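Local atomic coordinates of PA1221 (Pseudomonas aeruginosa, PDB entry 4DG8), a protein that belongs to the ANL family of AMP-binding enzymes, with a phosphopantetheine attachment domain near its C-terminus, and holds adenosine monophosphate in this model. Residues 125-133 / 140-148; 427-438 / 475-485. All blocks are in the same frame, centred on the assembly; numbering follows the deposited sequence.

Contact 1 (125-133 / 140-148); sequences CRLILDCST and GLPCVPVRH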
loop_
_atom_site.group_PDB
_atom_site.type_symbol
_atom_site.label_atom_id
_atom_site.label_comp_id
_atom_site.label_asym_id
_atom_site.label_seq_id
_atom_site.Cartn_x
_atom_site.Cartn_y
_atom_site.Cartn_z
ATOM N N CYS A 125 17.679 -1.438 -8.984
ATOM C CA CYS A 125 17.678 -2.464 -7.953
ATOM C C CYS A 125 18.847 -3.391 -8.214
ATOM O O CYS A 125 18.921 -4.019 -9.266
ATOM C CB CYS A 125 16.381 -3.260 -7.993
ATOM S SG CYS A 125 16.284 -4.580 -6.745
ATOM N N ARG A 126 19.757 -3.471 -7.248
ATOM C CA ARG A 126 21.049 -4.120 -7.467
ATOM C C ARG A 126 21.012 -5.628 -7.249
ATOM O O ARG A 126 21.790 -6.364 -7.831
ATOM C CB ARG A 126 22.132 -3.487 -6.584
ATOM C CG ARG A 126 22.173 -1.950 -6.628
ATOM C CD ARG A 126 22.716 -1.409 -7.951
ATOM N NE ARG A 126 24.146 -1.681 -8.100
ATOM C CZ ARG A 126 25.112 -1.007 -7.483
ATOM N NH1 ARG A 126 24.810 0.001 -6.670
ATOM N NH2 ARG A 126 26.384 -1.337 -7.688
ATOM N N LEU A 127 20.155 -6.065 -6.339
ATOM C CA LEU A 127 20.160 -7.443 -5.896
ATOM C C LEU A 127 18.781 -7.775 -5.326
ATOM O O LEU A 127 18.119 -6.915 -4.729
ATOM C CB LEU A 127 21.248 -7.612 -4.825
ATOM C CG LEU A 127 21.328 -8.970 -4.126
ATOM C CD1 LEU A 127 21.536 -10.055 -5.176
ATOM C CD2 LEU A 127 22.449 -8.990 -3.101
ATOM N N ILE A 128 18.351 -9.020 -5.477
ATOM C CA ILE A 128 17.060 -9.412 -4.946
ATOM C C ILE A 128 17.246 -10.528 -3.925
ATOM O O ILE A 128 17.833 -11.575 -4.232
ATOM C CB ILE A 128 16.092 -9.881 -6.055
ATOM C CG1 ILE A 128 15.798 -8.747 -7.046
ATOM C CG2 ILE A 128 14.787 -10.435 -5.440
ATOM C CD1 ILE A 128 15.075 -9.214 -8.304
ATOM N N LEU A 129 16.722 -10.317 -2.722
ATOM C CA LEU A 129 16.856 -11.320 -1.670
ATOM C C LEU A 129 15.696 -12.289 -1.787
ATOM O O LEU A 129 14.563 -11.923 -1.526
ATOM C CB LEU A 129 16.817 -10.639 -0.304
ATOM C CG LEU A 129 17.991 -9.699 -0.039
ATOM C CD1 LEU A 129 17.851 -9.055 1.330
ATOM C CD2 LEU A 129 19.295 -10.493 -0.143
ATOM N N ASP A 130 15.984 -13.533 -2.157
ATOM C CA ASP A 130 14.925 -14.500 -2.411
ATOM C C ASP A 130 14.618 -15.233 -1.126
ATOM O O ASP A 130 15.464 -15.960 -0.619
ATOM C CB ASP A 130 15.381 -15.506 -3.481
ATOM C CG ASP A 130 14.273 -16.477 -3.887
ATOM O OD1 ASP A 130 13.273 -16.590 -3.160
ATOM O OD2 ASP A 130 14.404 -17.129 -4.936
ATOM N N CYS A 131 13.426 -15.015 -0.573
ATOM C CA CYS A 131 13.045 -15.659 0.683
ATOM C C CYS A 131 12.169 -16.884 0.508
ATOM O O CYS A 131 11.767 -17.483 1.502
ATOM C CB CYS A 131 12.339 -14.681 1.631
ATOM S SG CYS A 131 13.361 -13.311 2.145
ATOM N N SER A 132 11.843 -17.246 -0.731
ATOM C CA SER A 132 10.948 -18.385 -0.946
ATOM C C SER A 132 11.577 -19.658 -0.395
ATOM O O SER A 132 12.800 -19.786 -0.315
ATOM C CB SER A 132 10.607 -18.557 -2.425
ATOM O OG SER A 132 11.778 -18.742 -3.200
ATOM N N THR A 133 10.747 -20.587 0.034
ATOM C CA THR A 133 11.279 -21.867 0.457
ATOM C C THR A 133 11.511 -22.748 -0.768
ATOM O O THR A 133 12.526 -23.436 -0.874
ATOM C CB THR A 133 10.340 -22.557 1.441
ATOM O OG1 THR A 133 9.083 -22.792 0.799
ATOM C CG2 THR A 133 10.129 -21.672 2.667
ATOM N N GLY A 140 17.679 -14.694 -14.823
ATOM C CA GLY A 140 18.741 -13.749 -15.087
ATOM C C GLY A 140 18.708 -12.529 -14.199
ATOM O O GLY A 140 19.642 -11.744 -14.218
ATOM N N LEU A 141 17.633 -12.351 -13.429
ATOM C CA LEU A 141 17.580 -11.261 -12.459
ATOM C C LEU A 141 18.556 -11.567 -11.327
ATOM O O LEU A 141 18.842 -12.729 -11.053
ATOM C CB LEU A 141 16.170 -11.083 -11.907
ATOM C CG LEU A 141 15.068 -10.712 -12.906
ATOM C CD1 LEU A 141 13.688 -11.011 -12.333
ATOM C CD2 LEU A 141 15.172 -9.251 -13.347
ATOM N N PRO A 142 19.086 -10.521 -10.673
ATOM C CA PRO A 142 20.152 -10.725 -9.676
ATOM C C PRO A 142 19.603 -11.167 -8.312
ATOM O O PRO A 142 19.402 -10.333 -7.441
ATOM C CB PRO A 142 20.832 -9.348 -9.590
ATOM C CG PRO A 142 19.765 -8.363 -9.997
ATOM C CD PRO A 142 18.806 -9.095 -10.935
ATOM N N CYS A 143 19.351 -12.468 -8.162
ATOM C CA CYS A 143 18.751 -13.040 -6.958
ATOM C C CYS A 143 19.749 -13.840 -6.153
ATOM O O CYS A 143 20.607 -14.500 -6.717
ATOM C CB CYS A 143 17.631 -14.013 -7.319
ATOM S SG CYS A 143 16.053 -13.284 -7.691
ATOM N N VAL A 144 19.603 -13.802 -4.832
ATOM C CA VAL A 144 20.358 -14.686 -3.957
ATOM C C VAL A 144 19.419 -15.373 -2.973
ATOM O O VAL A 144 18.464 -14.761 -2.502
ATOM C CB VAL A 144 21.460 -13.934 -3.187
ATOM C CG1 VAL A 144 22.447 -13.328 -4.158
ATOM C CG2 VAL A 144 20.868 -12.853 -2.278
ATOM N N PRO A 145 19.669 -16.665 -2.696
ATOM C CA PRO A 145 18.845 -17.405 -1.729
ATOM C C PRO A 145 19.126 -16.889 -0.331
ATOM O O PRO A 145 20.277 -16.886 0.103
ATOM C CB PRO A 145 19.346 -18.845 -1.876
ATOM C CG PRO A 145 20.783 -18.697 -2.322
ATOM C CD PRO A 145 20.847 -17.432 -3.144
ATOM N N VAL A 146 18.093 -16.515 0.404
ATOM C CA VAL A 146 18.338 -15.804 1.645
ATOM C C VAL A 146 18.778 -16.753 2.765
ATOM O O VAL A 146 19.467 -16.346 3.686
ATOM C CB VAL A 146 17.131 -14.939 2.067
ATOM C CG1 VAL A 146 16.098 -15.786 2.814
ATOM C CG2 VAL A 146 17.603 -13.771 2.912
ATOM N N ARG A 147 18.399 -18.021 2.662
ATOM C CA ARG A 147 18.764 -19.008 3.669
ATOM C C ARG A 147 20.159 -19.554 3.396
ATOM O O ARG A 147 20.772 -20.209 4.242
ATOM C CB ARG A 147 17.730 -20.142 3.693
ATOM C CG ARG A 147 16.405 -19.738 4.337
ATOM C CD ARG A 147 15.300 -20.784 4.179
ATOM N NE ARG A 147 14.007 -20.203 4.541
ATOM C CZ ARG A 147 13.297 -19.411 3.742
ATOM N NH1 ARG A 147 13.750 -19.127 2.528
ATOM N NH2 ARG A 147 12.135 -18.902 4.149
ATOM N N HIS A 148 20.632 -19.334 2.178
ATOM C CA HIS A 148 21.935 -19.853 1.767
ATOM C C HIS A 148 23.147 -18.910 1.697
ATOM O O HIS A 148 24.174 -19.266 1.121
ATOM C CB HIS A 148 21.799 -20.837 0.604
ATOM C CG HIS A 148 21.055 -22.080 0.987
ATOM N ND1 HIS A 148 19.677 -22.134 1.044
ATOM C CD2 HIS A 148 21.495 -23.294 1.400
ATOM C CE1 HIS A 148 19.301 -23.339 1.440
ATOM N NE2 HIS A 148 20.384 -24.060 1.662
#
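The carbonyl oxygen of C131 is gripped end-on by both terminal nitrogens of R147, NH1 at 2.8 Å and NH2 at 3.0 Å from C131 O. The oxygen lies in the guanidinium plane, yet both nitrogens reach it from one face of its carbonyl plane: NH1 stands well above that plane, NH2 is only tilted from it. With its chain extended from CG to NE, R147 carries the group back to the end of 125-133, where T133 CG2 lies over one guanidinium face, toward its rim. NH2 also has a long, weak ion pair with E89.

Before this grip the two segments run as parallel strands, joined by a ladder in which I128 and D130 use both their N and O. I128 N to P142 O, at 2.6 Å, is its shortest rung; I128 O then takes V144 N, D130 N gives to V144 O, and D130 O takes V146 N. L127, its CG anti to the backbone N (chi1 174°), brings CD1 to 3.5 Å from V144 CG1, the two side chains crossing at about a right angle. V144 CG2 lies beside L129 CD2, pointing the same way. On the face of I128 and D130, C143 SG sits 3.8 Å from I128 CB. D130 OD1 closes an Asx turn by accepting S132 N; S132 OG, also hydrogen-bonded to T134 O, bonds the same oxygen at 2.6 Å, and the two bonds probably limit the carboxylate's rotation.

Strand 143-145 is an outermost strand, within this chain, of a seven-stranded mixed sheet, and 125-130 hydrogen-bonds on its other edge to strand 79-83. Helix 88-99 covers L129, C131 and V146, while helix 113-123 packs on I128 and L141.

Contact 2 (427-438 / 475-485); sequences YRLDLPALEQRF and LLRQLPTWQRP. With AMP (adenosine monophosphate), chain B.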
loop_
_atom_site.group_PDB
_atom_site.type_symbol
_atom_site.label_atom_id
_atom_site.label_comp_id
_atom_site.label_asym_id
_atom_site.label_seq_id
_atom_site.Cartn_x
_atom_site.Cartn_y
_atom_site.Cartn_z
ATOM N N TYR A 427 -4.338 -1.904 -6.294
ATOM C CA TYR A 427 -3.521 -1.063 -7.164
ATOM C C TYR A 427 -4.307 0.071 -7.823
ATOM O O TYR A 427 -5.428 -0.128 -8.297
ATOM C CB TYR A 427 -2.906 -1.905 -8.287
ATOM C CG TYR A 427 -1.973 -2.999 -7.837
ATOM C CD1 TYR A 427 -0.731 -2.694 -7.293
ATOM C CD2 TYR A 427 -2.318 -4.343 -7.986
ATOM C CE1 TYR A 427 0.138 -3.697 -6.897
ATOM C CE2 TYR A 427 -1.457 -5.357 -7.590
ATOM C CZ TYR A 427 -0.228 -5.024 -7.051
ATOM O OH TYR A 427 0.643 -6.010 -6.649
ATOM N N ARG A 428 -3.717 1.263 -7.868
ATOM C CA ARG A 428 -4.227 2.290 -8.767
ATOM C C ARG A 428 -3.914 1.917 -10.228
ATOM O O ARG A 428 -2.848 1.375 -10.555
ATOM C CB ARG A 428 -3.628 3.657 -8.439
ATOM C CG ARG A 428 -4.100 4.250 -7.132
ATOM C CD ARG A 428 -3.301 5.517 -6.799
ATOM N NE ARG A 428 -1.883 5.238 -6.573
ATOM C CZ ARG A 428 -1.009 6.135 -6.119
ATOM N NH1 ARG A 428 -1.406 7.376 -5.848
ATOM N NH2 ARG A 428 0.266 5.794 -5.940
ATOM N N LEU A 429 -4.849 2.207 -11.115
ATOM C CA LEU A 429 -4.638 1.906 -12.513
ATOM C C LEU A 429 -5.195 3.022 -13.362
ATOM O O LEU A 429 -6.356 3.453 -13.167
ATOM C CB LEU A 429 -5.323 0.589 -12.876
ATOM C CG LEU A 429 -5.086 0.123 -14.309
ATOM C CD1 LEU A 429 -3.585 -0.005 -14.554
ATOM C CD2 LEU A 429 -5.807 -1.182 -14.559
ATOM N N ASP A 430 -4.397 3.442 -14.341
ATOM C CA ASP A 430 -4.871 4.421 -15.299
ATOM C C ASP A 430 -5.542 3.547 -16.335
ATOM O O ASP A 430 -4.908 2.971 -17.225
ATOM C CB ASP A 430 -3.675 5.144 -15.917
ATOM C CG ASP A 430 -4.082 6.286 -16.823
ATOM O OD1 ASP A 430 -5.220 6.263 -17.358
ATOM O OD2 ASP A 430 -3.242 7.201 -17.017
ATOM N N LEU A 431 -6.862 3.497 -16.226
ATOM C CA LEU A 431 -7.658 2.562 -16.999
ATOM C C LEU A 431 -7.693 2.981 -18.469
ATOM O O LEU A 431 -7.514 2.144 -19.361
ATOM C CB LEU A 431 -9.059 2.433 -16.393
ATOM C CG LEU A 431 -9.996 1.395 -17.011
ATOM C CD1 LEU A 431 -9.395 0.010 -16.890
ATOM C CD2 LEU A 431 -11.346 1.451 -16.328
ATOM N N PRO A 432 -7.918 4.285 -18.723
ATOM C CA PRO A 432 -7.974 4.745 -20.112
ATOM C C PRO A 432 -6.645 4.546 -20.838
ATOM O O PRO A 432 -6.659 4.317 -22.051
ATOM C CB PRO A 432 -8.303 6.236 -19.975
ATOM C CG PRO A 432 -8.947 6.357 -18.648
ATOM C CD PRO A 432 -8.220 5.378 -17.782
ATOM N N ALA A 433 -5.526 4.608 -20.116
ATOM C CA ALA A 433 -4.219 4.369 -20.739
ATOM C C ALA A 433 -4.077 2.918 -21.191
ATOM O O ALA A 433 -3.673 2.654 -22.324
ATOM C CB ALA A 433 -3.074 4.757 -19.797
ATOM N N LEU A 434 -4.431 1.987 -20.306
ATOM C CA LEU A 434 -4.364 0.557 -20.606
ATOM C C LEU A 434 -5.322 0.194 -21.748
ATOM O O LEU A 434 -5.013 -0.618 -22.641
ATOM C CB LEU A 434 -4.666 -0.260 -19.336
ATOM C CG LEU A 434 -4.584 -1.785 -19.468
ATOM C CD1 LEU A 434 -3.204 -2.185 -19.983
ATOM C CD2 LEU A 434 -4.924 -2.502 -18.143
ATOM N N GLU A 435 -6.482 0.830 -21.717
ATOM C CA GLU A 435 -7.495 0.678 -22.754
ATOM C C GLU A 435 -6.935 1.129 -24.110
ATOM O O GLU A 435 -7.027 0.413 -25.124
ATOM C CB GLU A 435 -8.694 1.539 -22.373
ATOM C CG GLU A 435 -9.994 1.197 -23.051
ATOM C CD GLU A 435 -11.159 1.913 -22.397
ATOM O OE1 GLU A 435 -12.160 1.243 -22.075
ATOM O OE2 GLU A 435 -11.063 3.144 -22.187
ATOM N N GLN A 436 -6.357 2.327 -24.114
ATOM C CA GLN A 436 -5.763 2.895 -25.319
ATOM C C GLN A 436 -4.658 1.969 -25.815
ATOM O O GLN A 436 -4.451 1.810 -27.020
ATOM C CB GLN A 436 -5.230 4.305 -25.046
ATOM C CG GLN A 436 -4.527 4.964 -26.237
ATOM C CD GLN A 436 -5.412 5.067 -27.478
ATOM O OE1 GLN A 436 -4.994 4.706 -28.580
ATOM N NE2 GLN A 436 -6.632 5.567 -27.303
ATOM N N ARG A 437 -3.971 1.337 -24.870
ATOM C CA ARG A 437 -2.936 0.364 -25.188
ATOM C C ARG A 437 -3.484 -0.891 -25.898
ATOM O O ARG A 437 -2.872 -1.399 -26.849
ATOM C CB ARG A 437 -2.151 -0.000 -23.926
ATOM C CG ARG A 437 -1.020 -0.961 -24.183
ATOM C CD ARG A 437 -0.107 -1.121 -22.969
ATOM N NE ARG A 437 1.036 -1.953 -23.347
ATOM C CZ ARG A 437 1.827 -2.606 -22.500
ATOM N NH1 ARG A 437 1.621 -2.538 -21.187
ATOM N NH2 ARG A 437 2.830 -3.335 -22.982
ATOM N N PHE A 438 -4.632 -1.392 -25.442
ATOM C CA PHE A 438 -5.314 -2.466 -26.160
ATOM C C PHE A 438 -5.717 -2.027 -27.575
ATOM O O PHE A 438 -5.558 -2.787 -28.531
ATOM C CB PHE A 438 -6.549 -2.961 -25.392
ATOM C CG PHE A 438 -6.272 -4.109 -24.457
ATOM C CD1 PHE A 438 -6.382 -5.421 -24.898
ATOM C CD2 PHE A 438 -5.923 -3.880 -23.132
ATOM C CE1 PHE A 438 -6.133 -6.487 -24.041
ATOM C CE2 PHE A 438 -5.673 -4.944 -22.264
ATOM C CZ PHE A 438 -5.776 -6.247 -22.721
ATOM N N LEU A 475 -0.114 -9.110 -25.869
ATOM C CA LEU A 475 -0.136 -8.051 -24.864
ATOM C C LEU A 475 -0.311 -8.636 -23.458
ATOM O O LEU A 475 0.424 -8.284 -22.532
ATOM C CB LEU A 475 -1.246 -7.041 -25.159
ATOM C CG LEU A 475 -1.463 -5.948 -24.108
ATOM C CD1 LEU A 475 -0.170 -5.183 -23.814
ATOM C CD2 LEU A 475 -2.556 -5.006 -24.577
ATOM N N LEU A 476 -1.283 -9.532 -23.309
ATOM C CA LEU A 476 -1.527 -10.188 -22.021
ATOM C C LEU A 476 -0.254 -10.845 -21.477
ATOM O O LEU A 476 0.055 -10.729 -20.288
ATOM C CB LEU A 476 -2.640 -11.230 -22.145
ATOM C CG LEU A 476 -4.003 -10.716 -22.596
ATOM C CD1 LEU A 476 -4.994 -11.862 -22.664
ATOM C CD2 LEU A 476 -4.493 -9.644 -21.651
ATOM N N ARG A 477 0.469 -11.542 -22.352
ATOM C CA ARG A 477 1.748 -12.138 -21.980
ATOM C C ARG A 477 2.752 -11.133 -21.393
ATOM O O ARG A 477 3.594 -11.504 -20.572
ATOM C CB ARG A 477 2.378 -12.850 -23.177
ATOM C CG ARG A 477 1.715 -14.161 -23.537
ATOM C CD ARG A 477 2.580 -14.939 -24.503
ATOM N NE ARG A 477 2.614 -14.337 -25.834
ATOM C CZ ARG A 477 1.791 -14.673 -26.825
ATOM N NH1 ARG A 477 0.867 -15.607 -26.636
ATOM N NH2 ARG A 477 1.891 -14.078 -28.009
ATOM N N GLN A 478 2.682 -9.876 -21.833
ATOM C CA GLN A 478 3.628 -8.855 -21.371
ATOM C C GLN A 478 3.174 -8.079 -20.137
ATOM O O GLN A 478 3.972 -7.374 -19.514
ATOM C CB GLN A 478 3.918 -7.864 -22.492
ATOM C CG GLN A 478 4.759 -8.435 -23.622
ATOM C CD GLN A 478 5.121 -7.376 -24.634
ATOM O OE1 GLN A 478 4.417 -7.188 -25.623
ATOM N NE2 GLN A 478 6.215 -6.661 -24.382
ATOM N N LEU A 479 1.899 -8.206 -19.787
ATOM C CA LEU A 479 1.350 -7.462 -18.654
ATOM C C LEU A 479 1.584 -8.192 -17.334
ATOM O O LEU A 479 1.675 -9.420 -17.297
ATOM C CB LEU A 479 -0.151 -7.193 -18.851
ATOM C CG LEU A 479 -0.595 -6.386 -20.082
ATOM C CD1 LEU A 479 -2.121 -6.409 -20.218
ATOM C CD2 LEU A 479 -0.070 -4.949 -20.047
ATOM N N PRO A 480 1.689 -7.434 -16.239
ATOM C CA PRO A 480 1.711 -8.124 -14.949
ATOM C C PRO A 480 0.362 -8.808 -14.722
ATOM O O PRO A 480 -0.652 -8.355 -15.268
ATOM C CB PRO A 480 1.933 -6.989 -13.948
ATOM C CG PRO A 480 1.445 -5.764 -14.639
ATOM C CD PRO A 480 1.728 -5.968 -16.099
ATOM N N THR A 481 0.355 -9.890 -13.951
ATOM C CA THR A 481 -0.863 -10.668 -13.751
ATOM C C THR A 481 -2.046 -9.773 -13.373
ATOM O O THR A 481 -3.143 -9.913 -13.924
ATOM C CB THR A 481 -0.691 -11.764 -12.663
ATOM O OG1 THR A 481 -0.235 -11.168 -11.441
ATOM C CG2 THR A 481 0.298 -12.837 -13.119
ATOM N N TRP A 482 -1.806 -8.838 -12.456
ATOM C CA TRP A 482 -2.889 -8.034 -11.889
ATOM C C TRP A 482 -3.541 -7.072 -12.901
ATOM O O TRP A 482 -4.618 -6.549 -12.641
ATOM C CB TRP A 482 -2.408 -7.285 -10.646
ATOM C CG TRP A 482 -1.500 -6.132 -10.949
ATOM C CD1 TRP A 482 -0.135 -6.154 -11.026
ATOM C CD2 TRP A 482 -1.895 -4.778 -11.203
ATOM N NE1 TRP A 482 0.344 -4.894 -11.322
ATOM C CE2 TRP A 482 -0.716 -4.033 -11.436
ATOM C CE3 TRP A 482 -3.133 -4.120 -11.256
ATOM C CZ2 TRP A 482 -0.737 -2.664 -11.718
ATOM C CZ3 TRP A 482 -3.154 -2.756 -11.536
ATOM C CH2 TRP A 482 -1.962 -2.046 -11.764
ATOM N N GLN A 483 -2.889 -6.840 -14.042
ATOM C CA GLN A 483 -3.464 -6.014 -15.103
ATOM C C GLN A 483 -4.109 -6.793 -16.245
ATOM O O GLN A 483 -4.659 -6.187 -17.163
ATOM C CB GLN A 483 -2.398 -5.107 -15.716
ATOM C CG GLN A 483 -1.850 -4.064 -14.779
ATOM C CD GLN A 483 -0.857 -3.143 -15.467
ATOM O OE1 GLN A 483 -0.595 -3.275 -16.660
ATOM N NE2 GLN A 483 -0.295 -2.207 -14.710
ATOM N N ARG A 484 -4.014 -8.120 -16.224
ATOM C CA ARG A 484 -4.580 -8.917 -17.314
ATOM C C ARG A 484 -6.067 -9.090 -17.120
ATOM O O ARG A 484 -6.501 -9.550 -16.064
ATOM C CB ARG A 484 -3.927 -10.295 -17.391
ATOM C CG ARG A 484 -2.453 -10.264 -17.763
ATOM C CD ARG A 484 -1.831 -11.610 -17.470
ATOM N NE ARG A 484 -0.382 -11.580 -17.590
ATOM C CZ ARG A 484 0.401 -12.609 -17.292
ATOM N NH1 ARG A 484 -0.138 -13.745 -16.855
ATOM N NH2 ARG A 484 1.713 -12.501 -17.433
ATOM N N PRO A 485 -6.863 -8.721 -18.133
ATOM C CA PRO A 485 -8.315 -8.906 -18.004
ATOM C C PRO A 485 -8.647 -10.356 -17.690
ATOM O O PRO A 485 -7.989 -11.265 -18.202
ATOM C CB PRO A 485 -8.841 -8.539 -19.389
ATOM C CG PRO A 485 -7.831 -7.568 -19.909
ATOM C CD PRO A 485 -6.499 -8.032 -19.380
HETATM P P AMP B . -2.886 3.916 -3.068
HETATM O O1P AMP B . -2.649 2.671 -3.896
HETATM O O2P AMP B . -2.895 3.788 -1.550
HETATM O O3P AMP B . -1.850 4.933 -3.510
HETATM O "O5'" AMP B . -4.229 4.622 -3.542
HETATM C "C5'" AMP B . -4.548 5.928 -3.103
HETATM C "C4'" AMP B . -5.886 6.376 -3.623
HETATM O "O4'" AMP B . -6.918 5.438 -3.217
HETATM C "C3'" AMP B . -6.376 7.716 -3.104
HETATM O "O3'" AMP B . -5.792 8.818 -3.790
HETATM C "C2'" AMP B . -7.884 7.608 -3.280
HETATM O "O2'" AMP B . -8.244 7.832 -4.638
HETATM C "C1'" AMP B . -8.124 6.132 -2.951
HETATM N N9 AMP B . -8.478 5.929 -1.527
HETATM C C8 AMP B . -7.621 5.484 -0.577
HETATM N N7 AMP B . -8.221 5.397 0.636
HETATM C C5 AMP B . -9.491 5.802 0.492
HETATM C C6 AMP B . -10.672 5.957 1.386
HETATM N N6 AMP B . -10.598 5.661 2.696
HETATM N N1 AMP B . -11.831 6.403 0.842
HETATM C C2 AMP B . -11.903 6.696 -0.474
HETATM N N3 AMP B . -10.874 6.576 -1.338
HETATM C C4 AMP B . -9.659 6.142 -0.935
#
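Y427 and W482 stack face to face, a pairing made without any hydrogen bond between the segments. The Y427 ring lies over the five-membered ring of the indole, centroids 3.9 Å apart and planes inclined by 30°, with Y427 CD2 closest, 3.3 Å from W482 CD2. Y427 CB adds a CH-pi contact over the six-membered ring, 3.7 Å from its centroid. W482 CG stands between its backbone N and carbonyl carbon (chi1 73°), which turns the indole toward the strand; Q483 CG covers the opposite indole face, over its centre. The Y427 hydroxyl is hydrogen-bonded to S214.

Farther along, L429 CD1 approaches W482 CH2 obliquely, and L434 CD2 rests 3.8 Å from Q483 O. At the far end the F438 ring receives a methyl over one face: L475 CD2 makes a CH-pi contact, 3.6 Å from the centroid and almost on the normal. L476 CD2 meets the same ring at its edge, near CZ, and P485 CG lies 3.7 Å from F438 CZ. The other methyl of L475, CD1, lies over one face of the R437 guanidinium, toward its rim. R437 is extended, CG anti to the backbone N (chi1 -178°), and slides past L479, pointing the opposite way.

D430 is the N-cap of helix 431-439, its OD1 accepting A433 N. Just before it, R428 points away from 475-485 and sets one guanidinium face against AMP O3P, which stands over its centre, 3.0 Å from R428 CZ; E313 forms a salt bridge with R428 NH1. Strand 427-430 pairs antiparallel with 421-424, whose K423 is hydrogen-bonded to AMP, and leads into helix 431-439 against strands 444-454 and 457-466, consistent with the small C-terminal domain of ANL enzymes, with R428 in the AMP pocket.

Contacts 1 and 2 follow one another along the chain: the strand pair 125-133/140-148 is complete long before 427-438 begins. Their centres are 27 Å apart, and the nearest atoms remain about 13 Å from each other, so neither touches the other. The centre of contact 1 lies about 22 Å from the centre of the chain, at one margin of a seven-stranded mixed sheet, and the contact contributes no residue to the AMP pocket. Contact 2, its centre about 19 Å from that of the chain, is the more buried and includes R428 of the pocket. Its T481 N is hydrogen-bonded to Q111, in the loop leading to helix 113-123, which packs against contact 1.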